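ABC transporter periplasmic peptide-binding protein (Pseudoalteromonas, PDB 4QFL) binds dipeptides, here Ala-Phe, in the periplasm, probably to deliver them to an ABC transporter for uptake. Local coordinates at residues 311-316 with 370-375. Sequence-based numbering, arbitrary orientation.
Sequences QALVHA and KGFDMS
L313 of helix 307-314 meets F372 and M374 mainly through one methyl group, CD2. Its CD2 lies 3.7 Å from the SD of M374 and 3.8 Å from the CZ of F372. The other methyl stands farther off, with L313 CD1 4.1 Å from M374 SD. The CD2 methyl and the thioether sulfur meet end on. The F372 side chain extends against the leucine, and its ring receives CD2 obliquely, near CZ and CE1. No hydrogen bond joins the two segments, so the contact is purely apolar. It is also small, burying 114 Å² in all, and the backbones stay well apart: the CA atoms of L313 and G371 are 10.4 Å from each other. In M374, chi1 of 66° sets CG over the backbone, flanked by N and C. This and an extended chi2 (179°) carry SD out to the leucine; the bend at chi3 (-60°) turns only the terminal CE. In this family 5 periplasmic binding-protein fold, the contact joins a helix to a sheet strand at the periphery, its centre about 29 Å from that of the chain. F372 lies just before strand 373-378 and M374 within it. That strand runs parallel to both 406-410 and 428-434. W295 of strand 291-297 touches L313 and M374 alike, and F297 also packs on L313. The F372 ring packs edge-to-face with Y368 and also touches L363 of helix 356-363. F372 and M374 share backbone hydrogen bonds with N406, and M374 also with N408. On the helix side, A312 rests on L362 and L363, and H315 ND1 is hydrogen-bonded to the I353 carbonyl oxygen.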
loop_
_atom_site.group_PDB
_atom_site.type_symbol
_atom_site.label_atom_id
_atom_site.label_comp_id
_atom_site.label_asym_id
_atom_site.label_seq_id
_atom_site.Cartn_x
_atom_site.Cartn_y
_atom_site.Cartn_z
ATOM N N GLN A 311 -2.419 6.357 26.399
ATOM C CA GLN A 311 -3.785 6.103 26.844
ATOM C C GLN A 311 -4.531 7.410 27.133
ATOM O O GLN A 311 -5.672 7.594 26.712
ATOM C CB GLN A 311 -3.773 5.208 28.079
ATOM C CG GLN A 311 -3.065 3.892 27.848
ATOM C CD GLN A 311 -2.807 3.120 29.128
ATOM O OE1 GLN A 311 -2.347 1.980 29.087
ATOM N NE2 GLN A 311 -3.098 3.736 30.270
ATOM N N ALA A 312 -3.879 8.323 27.846
ATOM C CA ALA A 312 -4.477 9.620 28.134
ATOM C C ALA A 312 -4.909 10.373 26.863
ATOM O O ALA A 312 -6.012 10.908 26.808
ATOM C CB ALA A 312 -3.532 10.466 28.977
ATOM N N LEU A 313 -4.061 10.405 25.842
ATOM C CA LEU A 313 -4.353 11.175 24.636
ATOM C C LEU A 313 -5.543 10.625 23.838
ATOM O O LEU A 313 -6.368 11.379 23.320
ATOM C CB LEU A 313 -3.125 11.229 23.726
ATOM C CG LEU A 313 -1.904 12.050 24.142
ATOM C CD1 LEU A 313 -0.684 11.610 23.349
ATOM C CD2 LEU A 313 -2.148 13.538 23.958
ATOM N N VAL A 314 -5.600 9.306 23.719
ATOM C CA VAL A 314 -6.657 8.642 22.968
ATOM C C VAL A 314 -8.052 8.946 23.521
ATOM O O VAL A 314 -8.993 9.150 22.750
ATOM C CB VAL A 314 -6.445 7.116 22.931
ATOM C CG1 VAL A 314 -7.695 6.423 22.443
ATOM C CG2 VAL A 314 -5.253 6.761 22.045
ATOM N N HIS A 315 -8.183 8.972 24.850
ATOM C CA HIS A 315 -9.484 9.190 25.492
ATOM C C HIS A 315 -10.048 10.592 25.240
ATOM O O HIS A 315 -11.226 10.849 25.480
ATOM C CB HIS A 315 -9.405 8.916 27.001
ATOM C CG HIS A 315 -9.413 7.459 27.360
ATOM N ND1 HIS A 315 -10.403 6.592 26.949
ATOM C CD2 HIS A 315 -8.561 6.720 28.111
ATOM C CE1 HIS A 315 -10.155 5.383 27.418
ATOM N NE2 HIS A 315 -9.043 5.433 28.128
ATOM N N ALA A 316 -9.207 11.493 24.748
ATOM C CA ALA A 316 -9.609 12.872 24.520
ATOM C C ALA A 316 -10.268 13.057 23.157
ATOM O O ALA A 316 -10.762 14.142 22.842
ATOM C CB ALA A 316 -8.408 13.776 24.639
ATOM N N LYS A 370 -0.152 20.494 33.610
ATOM C CA LYS A 370 -0.174 21.614 32.681
ATOM C C LYS A 370 -0.099 21.065 31.271
ATOM O O LYS A 370 0.041 21.819 30.307
ATOM C CB LYS A 370 0.998 22.561 32.938
ATOM C CG LYS A 370 0.606 23.958 33.430
ATOM C CD LYS A 370 0.200 23.959 34.901
ATOM C CE LYS A 370 -1.208 23.405 35.109
ATOM N NZ LYS A 370 -1.555 23.279 36.557
ATOM N N GLY A 371 -0.188 19.742 31.161
ATOM C CA GLY A 371 -0.100 19.071 29.878
ATOM C C GLY A 371 1.180 19.414 29.140
ATOM O O GLY A 371 2.183 19.781 29.751
ATOM N N PHE A 372 1.141 19.306 27.816
ATOM C CA PHE A 372 2.329 19.509 27.000
ATOM C C PHE A 372 1.961 19.919 25.587
ATOM O O PHE A 372 0.787 20.034 25.252
ATOM C CB PHE A 372 3.163 18.223 26.952
ATOM C CG PHE A 372 2.360 16.997 26.626
ATOM C CD1 PHE A 372 2.067 16.671 25.311
ATOM C CD2 PHE A 372 1.886 16.173 27.638
ATOM C CE1 PHE A 372 1.321 15.547 25.012
ATOM C CE2 PHE A 372 1.138 15.046 27.346
ATOM C CZ PHE A 372 0.854 14.732 26.029
ATOM N N ASP A 373 2.985 20.136 24.769
ATOM C CA ASP A 373 2.825 20.371 23.341
ATOM C C ASP A 373 3.124 19.094 22.549
ATOM O O ASP A 373 3.946 18.277 22.957
ATOM C CB ASP A 373 3.779 21.471 22.879
ATOM C CG ASP A 373 3.365 22.848 23.358
ATOM O OD1 ASP A 373 2.468 22.940 24.223
ATOM O OD2 ASP A 373 3.942 23.836 22.860
ATOM N N MET A 374 2.464 18.927 21.408
ATOM C CA MET A 374 2.810 17.835 20.515
ATOM C C MET A 374 2.458 18.186 19.084
ATOM O O MET A 374 1.642 19.079 18.831
ATOM C CB MET A 374 2.076 16.558 20.910
ATOM C CG MET A 374 0.567 16.631 20.746
ATOM S SD MET A 374 -0.215 15.081 21.203
ATOM C CE MET A 374 0.551 13.955 20.032
ATOM N N SER A 375 3.079 17.476 18.146
ATOM C CA SER A 375 2.700 17.578 16.752
ATOM C C SER A 375 1.785 16.411 16.379
ATOM O O SER A 375 1.862 15.314 16.949
ATOM C CB SER A 375 3.926 17.647 15.829
ATOM O OG SER A 375 4.753 16.488 15.928
#